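Local atomic coordinates of PDZ domain protein (Parabacteroides distasonis, PDB entry 4L8N), a protein that is of unknown function but binds magnesium and joins a DUF4136 domain to PDZ domains, which may recognise peptides or proteins. Residues Ser21-Asn26 with Val140-Phe145; Thr136-Asp141 with Pro255-Trp260. All coordinates share one frame; numbering follows the deposited sequence.

Interaction 1 of 2, residues Ser21-Asn26 with Val140-Phe145; sequences SKNWGN and VDFGNF
The CA atoms of N23 and D141 lie 4.4 Å apart where a loop meets a second loop that contains a short 3-10 turn at 142-144, and one main-chain hydrogen bond joins them: F142 N gives its hydrogen to N23 O, 2.9 Å away and almost straight at 176°. N23 has the largest share of the contact. Its ND2, lying with its acceptor in the amide plane, donates to V140 O at 2.8 Å, and the same nitrogen also donates to D138 O, so the buried amide nitrogen spends itself on two carbonyls of one loop. Asparagine suits the place because its short side chain brings a donor to the backbone while a flat amide lies stacked on the F142 ring, the planes 11° apart. N23 CB sits over the centre of that ring, 3.5 Å from the centroid, a CH-pi contact for which phenylalanine offers the flat face. The meeting ties the PDZ domain, through the loop between strands 8-18 and 29-34, to the DUF4136 domain, through the loop after strand 123-135. Each loop is shaped by a local turn: S21 OG accepts from N23 N in an ST turn, and D141 OD1 accepts from G143 N in an Asx turn, at 3.0 Å. Glycine suits position 143 because a CB would clash with that same OD1, and G25 has a positive phi that favours glycine. G143 N also lies at the edge of the W24 ring, 3.7 Å from CZ3, while W24 NE1 is bonded to Y48 O. A water donates to D141 OD2 at 2.9 Å.

Interaction 2 of 2, residues Thr136-Asp141 with Pro255-Trp260; sequences TSDGVD and PGRVLW
R257 and T136 carry most of this contact, with L259 behind them. The arginine extends with CG anti to its backbone N (chi1 173°) and then bends at chi3 (63°), which turns NE out of the line of the chain. Its NH1 donates to D138 OD2 at 3.1 Å in a salt bridge; the oxygen lies near the guanidinium plane and is met on its anti side. NH2 has a second acidic partner, D250 of the adjacent strand 240-250; arginine suits the place because its two terminal nitrogens can each take a carboxylate, which balances the charge and fixes the rotation of the guanidinium. V140 meets the guanidinium tip to tip, CG1 3.7 Å from NH2. This is the start of strand 258-268, an inner strand of the large mixed sheet, lying antiparallel beside strand 123-135. T136, just past the end of that neighbour, still donates from N to L259 O at 3.0 Å, the donor standing above the carbonyl plane. Threonine fits here with both branches: OG1 rests 3.6 Å from R257 CD and also takes a weak bond from D138 N, while CG2 lies 3.7 Å from L259 O. An alanine in place of R257 would probably leave D138 and D250 without their shared positive mate. L259 sends CD2 back to V140 CG1, 4.1 Å off, the leucine methyl giving the valine an apolar neighbour.

Overall arrangement
The two interactions share V140 and D141, and their centres lie about 10 Å apart on the same side of the chain's centre. Both use the loop between strands 123-135 and 147-150: its first half faces strand 258-268 in interaction 2, and its second half meets the PDZ loop 21-26 in interaction 1. Along the chain the order is 21-26, then 136-145, then 255-260. The pair also touch directly, F142 CZ packing on L259 O and F145 on L259. One loop at the end of inner strands of the large mixed sheet is thus tied both to its own domain and to the N-terminal PDZ domain, away from the magnesium site.

Interaction 1 of 2, residues Ser21-Asn26 with Val140-Phe145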
ATOM      1  N   SER A  21       9.057  13.984  15.012  1.00 68.09           N
ATOM      2  CA  SER A  21       7.970  13.170  15.569  1.00 66.78           C
ATOM      3  C   SER A  21       7.323  13.879  16.731  1.00 70.30           C
ATOM      4  O   SER A  21       8.024  14.358  17.614  1.00 72.34           O
ATOM      5  CB  SER A  21       8.495  11.805  16.014  1.00 69.93           C
ATOM      6  OG  SER A  21       7.594  11.175  16.910  1.00 77.20           O
ATOM      7  N   LYS A  22       5.991  13.924  16.750  1.00 65.36           N
ATOM      8  CA  LYS A  22       5.210  14.586  17.808  1.00 65.12           C
ATOM      9  C   LYS A  22       5.129  13.745  19.078  1.00 66.88           C
ATOM     10  O   LYS A  22       4.837  14.291  20.144  1.00 69.28           O
ATOM     11  CB  LYS A  22       3.766  14.903  17.324  1.00 66.92           C
ATOM     12  CG  LYS A  22       3.648  15.687  16.006  1.00 78.48           C
ATOM     13  CD  LYS A  22       4.034  17.180  16.115  1.00 89.91           C
ATOM     14  CE  LYS A  22       4.285  17.820  14.763  1.00 95.59           C
ATOM     15  NZ  LYS A  22       4.853  19.192  14.888  1.00102.87           N
ATOM     16  N   ASN A  23       5.386  12.432  18.977  1.00 58.88           N
ATOM     17  CA  ASN A  23       5.230  11.503  20.091  1.00 57.23           C
ATOM     18  C   ASN A  23       6.550  11.009  20.690  1.00 58.70           C
ATOM     19  O   ASN A  23       6.529  10.257  21.668  1.00 57.86           O
ATOM     20  CB  ASN A  23       4.402  10.313  19.625  1.00 58.02           C
ATOM     21  CG  ASN A  23       3.137  10.718  18.909  1.00 72.90           C
ATOM     22  OD1 ASN A  23       3.090  10.782  17.685  1.00 64.87           O
ATOM     23  ND2 ASN A  23       2.117  11.092  19.654  1.00 64.49           N
ATOM     24  N   TRP A  24       7.689  11.438  20.137  1.00 54.11           N
ATOM     25  CA  TRP A  24       9.004  11.021  20.628  1.00 52.68           C
ATOM     26  C   TRP A  24      10.041  12.104  20.470  1.00 58.93           C
ATOM     27  O   TRP A  24      10.463  12.381  19.340  1.00 58.48           O
ATOM     28  CB  TRP A  24       9.495   9.745  19.925  1.00 48.88           C
ATOM     29  CG  TRP A  24      10.633   9.097  20.655  1.00 49.23           C
ATOM     30  CD1 TRP A  24      11.915   8.958  20.218  1.00 51.59           C
ATOM     31  CD2 TRP A  24      10.624   8.640  22.019  1.00 49.22           C
ATOM     32  NE1 TRP A  24      12.694   8.392  21.200  1.00 50.47           N
ATOM     33  CE2 TRP A  24      11.933   8.195  22.319  1.00 52.04           C
ATOM     34  CE3 TRP A  24       9.628   8.531  23.006  1.00 50.19           C
ATOM     35  CZ2 TRP A  24      12.262   7.615  23.542  1.00 51.20           C
ATOM     36  CZ3 TRP A  24       9.963   7.961  24.221  1.00 51.92           C
ATOM     37  CH2 TRP A  24      11.263   7.495  24.472  1.00 52.28           C
ATOM     38  N   GLY A  25      10.450  12.679  21.607  1.00 58.07           N
ATOM     39  CA  GLY A  25      11.474  13.717  21.702  1.00 60.29           C
ATOM     40  C   GLY A  25      11.398  14.798  20.644  1.00 66.39           C
ATOM     41  O   GLY A  25      12.386  15.050  19.954  1.00 65.87           O
ATOM     42  N   ASN A  26      10.214  15.431  20.510  1.00 64.67           N
ATOM     43  CA  ASN A  26       9.960  16.480  19.526  1.00 65.40           C
ATOM     44  C   ASN A  26      10.936  17.667  19.673  1.00 72.27           C
ATOM     45  O   ASN A  26      11.150  18.181  20.781  1.00 72.13           O
ATOM     46  CB  ASN A  26       8.516  16.967  19.612  1.00 63.91           C
ATOM     47  CG  ASN A  26       8.027  17.662  18.362  1.00 82.60           C
ATOM     48  OD1 ASN A  26       8.618  17.552  17.280  1.00 70.31           O
ATOM     49  ND2 ASN A  26       6.904  18.366  18.468  1.00 77.30           N
ATOM     50  N   VAL A 140       0.734  13.064  22.187  1.00 58.59           N
ATOM     51  CA  VAL A 140       1.100  12.429  23.437  1.00 57.09           C
ATOM     52  C   VAL A 140       2.490  11.801  23.347  1.00 61.79           C
ATOM     53  O   VAL A 140       2.796  11.098  22.387  1.00 61.90           O
ATOM     54  CB  VAL A 140       0.027  11.418  23.904  1.00 59.50           C
ATOM     55  CG1 VAL A 140      -0.042  10.174  23.023  1.00 57.26           C
ATOM     56  CG2 VAL A 140       0.225  11.045  25.368  1.00 60.62           C
ATOM     57  N   ASP A 141       3.324  12.039  24.372  1.00 59.17           N
ATOM     58  CA  ASP A 141       4.640  11.432  24.463  1.00 58.13           C
ATOM     59  C   ASP A 141       4.503   9.927  24.797  1.00 61.07           C
ATOM     60  O   ASP A 141       3.875   9.561  25.796  1.00 61.49           O
ATOM     61  CB  ASP A 141       5.528  12.148  25.488  1.00 61.20           C
ATOM     62  CG  ASP A 141       6.995  11.909  25.178  1.00 78.04           C
ATOM     63  OD1 ASP A 141       7.529  10.855  25.595  1.00 76.22           O
ATOM     64  OD2 ASP A 141       7.570  12.700  24.407  1.00 90.59           O
ATOM     65  N   PHE A 142       5.081   9.062  23.940  1.00 55.52           N
ATOM     66  CA  PHE A 142       5.068   7.600  24.091  1.00 53.80           C
ATOM     67  C   PHE A 142       5.798   7.152  25.368  1.00 58.18           C
ATOM     68  O   PHE A 142       5.547   6.052  25.850  1.00 58.63           O
ATOM     69  CB  PHE A 142       5.652   6.890  22.843  1.00 53.42           C
ATOM     70  CG  PHE A 142       4.785   6.939  21.601  1.00 54.29           C
ATOM     71  CD1 PHE A 142       3.412   7.189  21.691  1.00 56.68           C
ATOM     72  CD2 PHE A 142       5.325   6.679  20.348  1.00 55.63           C
ATOM     73  CE1 PHE A 142       2.612   7.221  20.545  1.00 55.72           C
ATOM     74  CE2 PHE A 142       4.514   6.696  19.205  1.00 56.84           C
ATOM     75  CZ  PHE A 142       3.164   6.969  19.318  1.00 53.96           C
ATOM     76  N   GLY A 143       6.641   8.015  25.925  1.00 55.12           N
ATOM     77  CA  GLY A 143       7.335   7.764  27.185  1.00 55.87           C
ATOM     78  C   GLY A 143       6.411   7.695  28.398  1.00 61.43           C
ATOM     79  O   GLY A 143       6.839   7.262  29.466  1.00 61.73           O
ATOM     80  N   ASN A 144       5.120   8.101  28.250  1.00 58.25           N
ATOM     81  CA  ASN A 144       4.134   8.043  29.333  1.00 58.79           C
ATOM     82  C   ASN A 144       3.652   6.611  29.585  1.00 63.39           C
ATOM     83  O   ASN A 144       3.015   6.359  30.604  1.00 64.34           O
ATOM     84  CB  ASN A 144       2.916   8.929  29.028  1.00 56.90           C
ATOM     85  CG  ASN A 144       3.164  10.417  28.864  1.00 82.67           C
ATOM     86  OD1 ASN A 144       2.388  11.109  28.201  1.00 82.44           O
ATOM     87  ND2 ASN A 144       4.207  10.962  29.473  1.00 71.75           N
ATOM     88  N   PHE A 145       3.930   5.686  28.654  1.00 58.70           N
ATOM     89  CA  PHE A 145       3.473   4.304  28.706  1.00 57.89           C
ATOM     90  C   PHE A 145       4.664   3.395  28.971  1.00 64.25           C
ATOM     91  O   PHE A 145       5.551   3.275  28.133  1.00 63.99           O
ATOM     92  CB  PHE A 145       2.747   3.973  27.386  1.00 57.71           C
ATOM     93  CG  PHE A 145       1.701   5.014  27.034  1.00 58.98           C
ATOM     94  CD1 PHE A 145       0.433   4.972  27.606  1.00 62.01           C
ATOM     95  CD2 PHE A 145       2.004   6.068  26.178  1.00 60.25           C
ATOM     96  CE1 PHE A 145      -0.522   5.951  27.308  1.00 62.81           C
ATOM     97  CE2 PHE A 145       1.056   7.067  25.904  1.00 63.18           C
ATOM     98  CZ  PHE A 145      -0.201   6.997  26.468  1.00 61.66           C
TER
HETATM   99  O   HOH W   1       7.424  14.702  22.281  1.00 74.33           O

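Interaction 2 of 2, residues Thr136-Asp141 with Pro255-Trp260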
ATOM      1  N   THR A 136      -1.287   7.904  16.336  1.00 54.09           N
ATOM      2  CA  THR A 136      -2.345   8.811  16.791  1.00 52.89           C
ATOM      3  C   THR A 136      -1.984  10.255  16.372  1.00 56.62           C
ATOM      4  O   THR A 136      -0.804  10.614  16.277  1.00 56.41           O
ATOM      5  CB  THR A 136      -2.586   8.662  18.318  1.00 54.09           C
ATOM      6  OG1 THR A 136      -3.641   9.537  18.719  1.00 58.96           O
ATOM      7  CG2 THR A 136      -1.322   8.933  19.176  1.00 50.26           C
ATOM      8  N   SER A 137      -3.002  11.062  16.095  1.00 53.98           N
ATOM      9  CA  SER A 137      -2.793  12.445  15.690  1.00 54.89           C
ATOM     10  C   SER A 137      -2.611  13.314  16.933  1.00 59.09           C
ATOM     11  O   SER A 137      -2.159  14.457  16.814  1.00 59.26           O
ATOM     12  CB  SER A 137      -3.939  12.935  14.805  1.00 60.39           C
ATOM     13  OG  SER A 137      -5.200  12.719  15.421  1.00 75.79           O
ATOM     14  N   ASP A 138      -2.904  12.753  18.134  1.00 56.08           N
ATOM     15  CA  ASP A 138      -2.683  13.416  19.432  1.00 56.47           C
ATOM     16  C   ASP A 138      -1.182  13.416  19.707  1.00 60.33           C
ATOM     17  O   ASP A 138      -0.518  12.398  19.494  1.00 57.11           O
ATOM     18  CB  ASP A 138      -3.463  12.719  20.563  1.00 57.93           C
ATOM     19  CG  ASP A 138      -4.960  12.607  20.324  1.00 72.45           C
ATOM     20  OD1 ASP A 138      -5.524  13.485  19.627  1.00 75.69           O
ATOM     21  OD2 ASP A 138      -5.571  11.647  20.836  1.00 79.72           O
ATOM     22  N   GLY A 139      -0.666  14.555  20.150  1.00 59.96           N
ATOM     23  CA  GLY A 139       0.758  14.749  20.411  1.00 60.60           C
ATOM     24  C   GLY A 139       1.264  14.228  21.742  1.00 65.79           C
ATOM     25  O   GLY A 139       2.156  14.844  22.342  1.00 68.67           O
ATOM     26  N   VAL A 140       0.734  13.064  22.187  1.00 58.59           N
ATOM     27  CA  VAL A 140       1.100  12.429  23.437  1.00 57.09           C
ATOM     28  C   VAL A 140       2.490  11.801  23.347  1.00 61.79           C
ATOM     29  O   VAL A 140       2.796  11.098  22.387  1.00 61.90           O
ATOM     30  CB  VAL A 140       0.027  11.418  23.904  1.00 59.50           C
ATOM     31  CG1 VAL A 140      -0.042  10.174  23.023  1.00 57.26           C
ATOM     32  CG2 VAL A 140       0.225  11.045  25.368  1.00 60.62           C
ATOM     33  N   ASP A 141       3.324  12.039  24.372  1.00 59.17           N
ATOM     34  CA  ASP A 141       4.640  11.432  24.463  1.00 58.13           C
ATOM     35  C   ASP A 141       4.503   9.927  24.797  1.00 61.07           C
ATOM     36  O   ASP A 141       3.875   9.561  25.796  1.00 61.49           O
ATOM     37  CB  ASP A 141       5.528  12.148  25.488  1.00 61.20           C
ATOM     38  CG  ASP A 141       6.995  11.909  25.178  1.00 78.04           C
ATOM     39  OD1 ASP A 141       7.529  10.855  25.595  1.00 76.22           O
ATOM     40  OD2 ASP A 141       7.570  12.700  24.407  1.00 90.59           O
ATOM     41  N   PRO A 255      -8.269   5.543  27.077  1.00 63.30           N
ATOM     42  CA  PRO A 255      -8.403   4.093  26.843  1.00 63.17           C
ATOM     43  C   PRO A 255      -9.060   3.728  25.513  1.00 65.93           C
ATOM     44  O   PRO A 255     -10.058   4.331  25.147  1.00 67.36           O
ATOM     45  CB  PRO A 255      -9.268   3.637  28.027  1.00 66.45           C
ATOM     46  CG  PRO A 255      -8.928   4.599  29.112  1.00 71.03           C
ATOM     47  CD  PRO A 255      -8.767   5.916  28.421  1.00 66.06           C
ATOM     48  N   GLY A 256      -8.471   2.784  24.790  1.00 59.99           N
ATOM     49  CA  GLY A 256      -9.000   2.316  23.513  1.00 58.15           C
ATOM     50  C   GLY A 256      -8.398   2.979  22.292  1.00 61.49           C
ATOM     51  O   GLY A 256      -8.540   2.462  21.181  1.00 60.84           O
ATOM     52  N   ARG A 257      -7.734   4.140  22.488  1.00 58.35           N
ATOM     53  CA  ARG A 257      -7.036   4.902  21.443  1.00 56.61           C
ATOM     54  C   ARG A 257      -5.830   4.115  20.969  1.00 58.39           C
ATOM     55  O   ARG A 257      -5.009   3.696  21.787  1.00 57.23           O
ATOM     56  CB  ARG A 257      -6.598   6.284  21.990  1.00 57.08           C
ATOM     57  CG  ARG A 257      -5.712   7.117  21.065  1.00 62.96           C
ATOM     58  CD  ARG A 257      -5.307   8.440  21.696  1.00 64.87           C
ATOM     59  NE  ARG A 257      -4.492   8.248  22.899  1.00 58.69           N
ATOM     60  CZ  ARG A 257      -3.806   9.203  23.522  1.00 67.56           C
ATOM     61  NH1 ARG A 257      -3.835  10.452  23.077  1.00 57.25           N
ATOM     62  NH2 ARG A 257      -3.094   8.918  24.600  1.00 52.96           N
ATOM     63  N   VAL A 258      -5.731   3.900  19.648  1.00 53.82           N
ATOM     64  CA  VAL A 258      -4.579   3.224  19.063  1.00 51.42           C
ATOM     65  C   VAL A 258      -3.474   4.265  18.962  1.00 53.74           C
ATOM     66  O   VAL A 258      -3.646   5.298  18.297  1.00 51.77           O
ATOM     67  CB  VAL A 258      -4.889   2.539  17.710  1.00 53.52           C
ATOM     68  CG1 VAL A 258      -3.617   1.954  17.100  1.00 52.06           C
ATOM     69  CG2 VAL A 258      -5.948   1.457  17.886  1.00 52.95           C
ATOM     70  N   LEU A 259      -2.370   4.024  19.690  1.00 51.01           N
ATOM     71  CA  LEU A 259      -1.223   4.935  19.738  1.00 50.20           C
ATOM     72  C   LEU A 259      -0.341   4.766  18.519  1.00 51.44           C
ATOM     73  O   LEU A 259       0.092   5.748  17.915  1.00 50.94           O
ATOM     74  CB  LEU A 259      -0.377   4.706  21.006  1.00 50.32           C
ATOM     75  CG  LEU A 259      -1.058   4.861  22.362  1.00 55.64           C
ATOM     76  CD1 LEU A 259      -0.147   4.391  23.438  1.00 56.19           C
ATOM     77  CD2 LEU A 259      -1.394   6.315  22.663  1.00 56.95           C
ATOM     78  N   TRP A 260      -0.084   3.518  18.168  1.00 46.83           N
ATOM     79  CA  TRP A 260       0.826   3.129  17.108  1.00 47.50           C
ATOM     80  C   TRP A 260       0.373   1.795  16.531  1.00 52.91           C
ATOM     81  O   TRP A 260      -0.019   0.875  17.286  1.00 51.55           O
ATOM     82  CB  TRP A 260       2.242   3.005  17.730  1.00 46.62           C
ATOM     83  CG  TRP A 260       3.376   2.707  16.785  1.00 46.22           C
ATOM     84  CD1 TRP A 260       4.244   3.612  16.250  1.00 48.90           C
ATOM     85  CD2 TRP A 260       3.885   1.412  16.442  1.00 44.93           C
ATOM     86  NE1 TRP A 260       5.225   2.968  15.543  1.00 47.75           N
ATOM     87  CE2 TRP A 260       5.023   1.614  15.629  1.00 48.05           C
ATOM     88  CE3 TRP A 260       3.478   0.096  16.724  1.00 45.72           C
ATOM     89  CZ2 TRP A 260       5.776   0.554  15.126  1.00 45.84           C
ATOM     90  CZ3 TRP A 260       4.190  -0.951  16.167  1.00 46.29           C
ATOM     91  CH2 TRP A 260       5.354  -0.718  15.424  1.00 46.33           C
TER